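Ferredoxin-NADP reductase (Neisseria gonorrhoeae MIA_2011_03-10, PDB 5TR9) binds FAD and probably catalyses electron transfer between NADP(H) and ferredoxin. Local coordinates at residues K239-F242 with Q243-D247. Residues are numbered along the deposited sequence; the frame is centred on the assembly and turned at random.
Sequences KDTF and QTLLD. With EDO (1,2-ethanediol), chain B.
F242 and L246 meet one turn apart on the helix 235-247, the crossover helix of a beta-alpha-beta unit that links the parallel strands 227-233 and 261-265 of the NAD-binding domain. The evidence for a CH-pi contact is direct: L246 CG lies 4.0 Å from the F242 ring centroid and 17° off the ring normal, so it sits over one face, displaced toward the rim. Both L246 methyls lie over that same face, toward its CZ end, CD1 near CZ and CE2, CD2 near CE1 and CZ. F242 CG stands opposite the backbone N (chi1 174°) and beside the carbonyl carbon, which helps bring the ring under the isobutyl group of L246. On another side of the helix T241 and L245 run side by side, T241 CG2 reaching L245 CD1 at 4.1 Å, and both side chains pack on I231 of strand 227-233. Facing outward, K239 and Q243 also lie alongside each other, with K239 CG 3.6 Å from Q243 NE2.

Behind these pairs stand the i to i+4 backbone bonds of an alpha helix; that from L246 N to F242 O is 2.9 Å long, with an N-H...O angle of 167°. F242 also packs on I261 and M263 of strand 261-265 and on M252 of the intervening loop. T241 OG1 is hydrogen-bonded to M237 O, one turn earlier in the helix. D240 O is gripped twice from opposite faces of its carbonyl plane, by T244 N at 3.0 Å and by T244 OG1 at 2.9 Å; K210 NZ in turn bonds to that hydroxyl oxygen.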
ATOM      1  N   LYS A 239      14.627   1.205   1.885  1.00 12.70           N
ATOM      2  CA  LYS A 239      15.913   1.674   2.402  1.00 12.63           C
ATOM      3  C   LYS A 239      16.501   2.776   1.526  1.00 16.59           C
ATOM      4  O   LYS A 239      16.915   3.832   2.028  1.00 14.33           O
ATOM      5  CB  LYS A 239      16.892   0.503   2.514  1.00 14.13           C
ATOM      6  CG  LYS A 239      18.240   0.900   3.117  1.00 19.08           C
ATOM      7  CD  LYS A 239      19.179  -0.294   3.261  1.00 26.51           C
ATOM      8  CE  LYS A 239      20.070  -0.456   2.043  1.00 46.42           C
ATOM      9  NZ  LYS A 239      21.121  -1.499   2.249  1.00 54.68           N
ATOM     10  N   ASP A 240      16.546   2.550   0.210  1.00 13.34           N
ATOM     11  CA  ASP A 240      17.143   3.534  -0.692  1.00 14.30           C
ATOM     12  C   ASP A 240      16.355   4.842  -0.690  1.00 12.41           C
ATOM     13  O   ASP A 240      16.944   5.929  -0.733  1.00 14.37           O
ATOM     14  CB  ASP A 240      17.219   2.976  -2.113  1.00 13.64           C
ATOM     15  CG  ASP A 240      18.287   1.905  -2.285  1.00 22.26           C
ATOM     16  OD1 ASP A 240      19.152   1.737  -1.392  1.00 23.25           O
ATOM     17  OD2 ASP A 240      18.261   1.235  -3.346  1.00 22.15           O
ATOM     18  N   THR A 241      15.023   4.754  -0.643  1.00 12.63           N
ATOM     19  CA  THR A 241      14.197   5.959  -0.595  1.00 12.81           C
ATOM     20  C   THR A 241      14.415   6.712   0.712  1.00 13.89           C
ATOM     21  O   THR A 241      14.570   7.941   0.713  1.00 13.54           O
ATOM     22  CB  THR A 241      12.727   5.581  -0.770  1.00 12.20           C
ATOM     23  OG1 THR A 241      12.563   4.890  -2.016  1.00 11.88           O
ATOM     24  CG2 THR A 241      11.821   6.818  -0.747  1.00 12.14           C
ATOM     25  N   PHE A 242      14.432   5.989   1.832  1.00 12.80           N
ATOM     26  CA  PHE A 242      14.680   6.615   3.134  1.00 11.44           C
ATOM     27  C   PHE A 242      16.023   7.335   3.152  1.00 14.35           C
ATOM     28  O   PHE A 242      16.112   8.506   3.552  1.00 14.78           O
ATOM     29  CB  PHE A 242      14.622   5.545   4.227  1.00 13.38           C
ATOM     30  CG  PHE A 242      15.007   6.044   5.592  1.00 16.91           C
ATOM     31  CD1 PHE A 242      14.226   6.970   6.250  1.00 21.29           C
ATOM     32  CD2 PHE A 242      16.139   5.562   6.226  1.00 19.17           C
ATOM     33  CE1 PHE A 242      14.598   7.434   7.504  1.00 21.01           C
ATOM     34  CE2 PHE A 242      16.501   6.013   7.496  1.00 21.35           C
ATOM     35  CZ  PHE A 242      15.719   6.943   8.131  1.00 18.99           C
ATOM     36  N   GLN A 243      17.082   6.661   2.696  1.00 12.81           N
ATOM     37  CA  GLN A 243      18.406   7.274   2.718  1.00 13.26           C
ATOM     38  C   GLN A 243      18.464   8.489   1.806  1.00 13.36           C
ATOM     39  O   GLN A 243      19.131   9.479   2.130  1.00 16.71           O
ATOM     40  CB  GLN A 243      19.467   6.249   2.329  1.00 14.31           C
ATOM     41  CG  GLN A 243      19.532   5.113   3.325  1.00 15.31           C
ATOM     42  CD  GLN A 243      20.651   4.140   3.070  1.00 16.28           C
ATOM     43  OE1 GLN A 243      21.349   4.198   2.042  1.00 20.47           O
ATOM     44  NE2 GLN A 243      20.851   3.228   4.026  1.00 21.57           N
ATOM     45  N   THR A 244      17.766   8.431   0.665  1.00 12.18           N
ATOM     46  CA  THR A 244      17.714   9.573  -0.246  1.00 13.08           C
ATOM     47  C   THR A 244      17.010  10.759   0.400  1.00 13.76           C
ATOM     48  O   THR A 244      17.502  11.896   0.323  1.00 15.70           O
ATOM     49  CB  THR A 244      17.025   9.158  -1.550  1.00 15.33           C
ATOM     50  OG1 THR A 244      17.861   8.215  -2.228  1.00 18.40           O
ATOM     51  CG2 THR A 244      16.797  10.365  -2.465  1.00 16.48           C
ATOM     52  N   LEU A 245      15.878  10.509   1.072  1.00 12.88           N
ATOM     53  CA  LEU A 245      15.164  11.590   1.750  1.00 12.25           C
ATOM     54  C   LEU A 245      15.987  12.173   2.898  1.00 14.02           C
ATOM     55  O   LEU A 245      15.995  13.393   3.104  1.00 14.66           O
ATOM     56  CB  LEU A 245      13.800  11.088   2.246  1.00 13.32           C
ATOM     57  CG  LEU A 245      12.811  10.768   1.117  1.00 12.96           C
ATOM     58  CD1 LEU A 245      11.553  10.135   1.700  1.00 13.57           C
ATOM     59  CD2 LEU A 245      12.477  12.045   0.346  1.00 13.19           C
ATOM     60  N   LEU A 246      16.706  11.328   3.649  1.00 14.54           N
ATOM     61  CA  LEU A 246      17.619  11.869   4.659  1.00 14.01           C
ATOM     62  C   LEU A 246      18.635  12.819   4.034  1.00 14.44           C
ATOM     63  O   LEU A 246      18.946  13.873   4.604  1.00 15.72           O
ATOM     64  CB  LEU A 246      18.348  10.742   5.396  1.00 14.61           C
ATOM     65  CG  LEU A 246      17.580   9.810   6.336  1.00 22.10           C
ATOM     66  CD1 LEU A 246      18.557   9.018   7.205  1.00 22.89           C
ATOM     67  CD2 LEU A 246      16.594  10.561   7.204  1.00 25.16           C
ATOM     68  N   ASP A 247      19.165  12.466   2.856  1.00 14.53           N
ATOM     69  CA  ASP A 247      20.135  13.328   2.186  1.00 15.71           C
ATOM     70  C   ASP A 247      19.509  14.655   1.772  1.00 16.60           C
ATOM     71  O   ASP A 247      20.212  15.671   1.681  1.00 21.31           O
ATOM     72  CB  ASP A 247      20.712  12.632   0.949  1.00 19.17           C
ATOM     73  CG  ASP A 247      21.670  11.500   1.294  1.00 27.46           C
ATOM     74  OD1 ASP A 247      22.202  11.481   2.418  1.00 26.82           O
ATOM     75  OD2 ASP A 247      21.900  10.634   0.417  1.00 28.39           O
TER
HETATM   76  C1  EDO B 321      18.042  -3.328   1.553  1.00 46.89           C
HETATM   77  O1  EDO B 321      17.235  -4.270   2.263  1.00 49.99           O
HETATM   78  C2  EDO B 321      18.724  -3.991   0.363  1.00 44.59           C
HETATM   79  O2  EDO B 321      19.649  -3.059  -0.212  1.00 45.52           O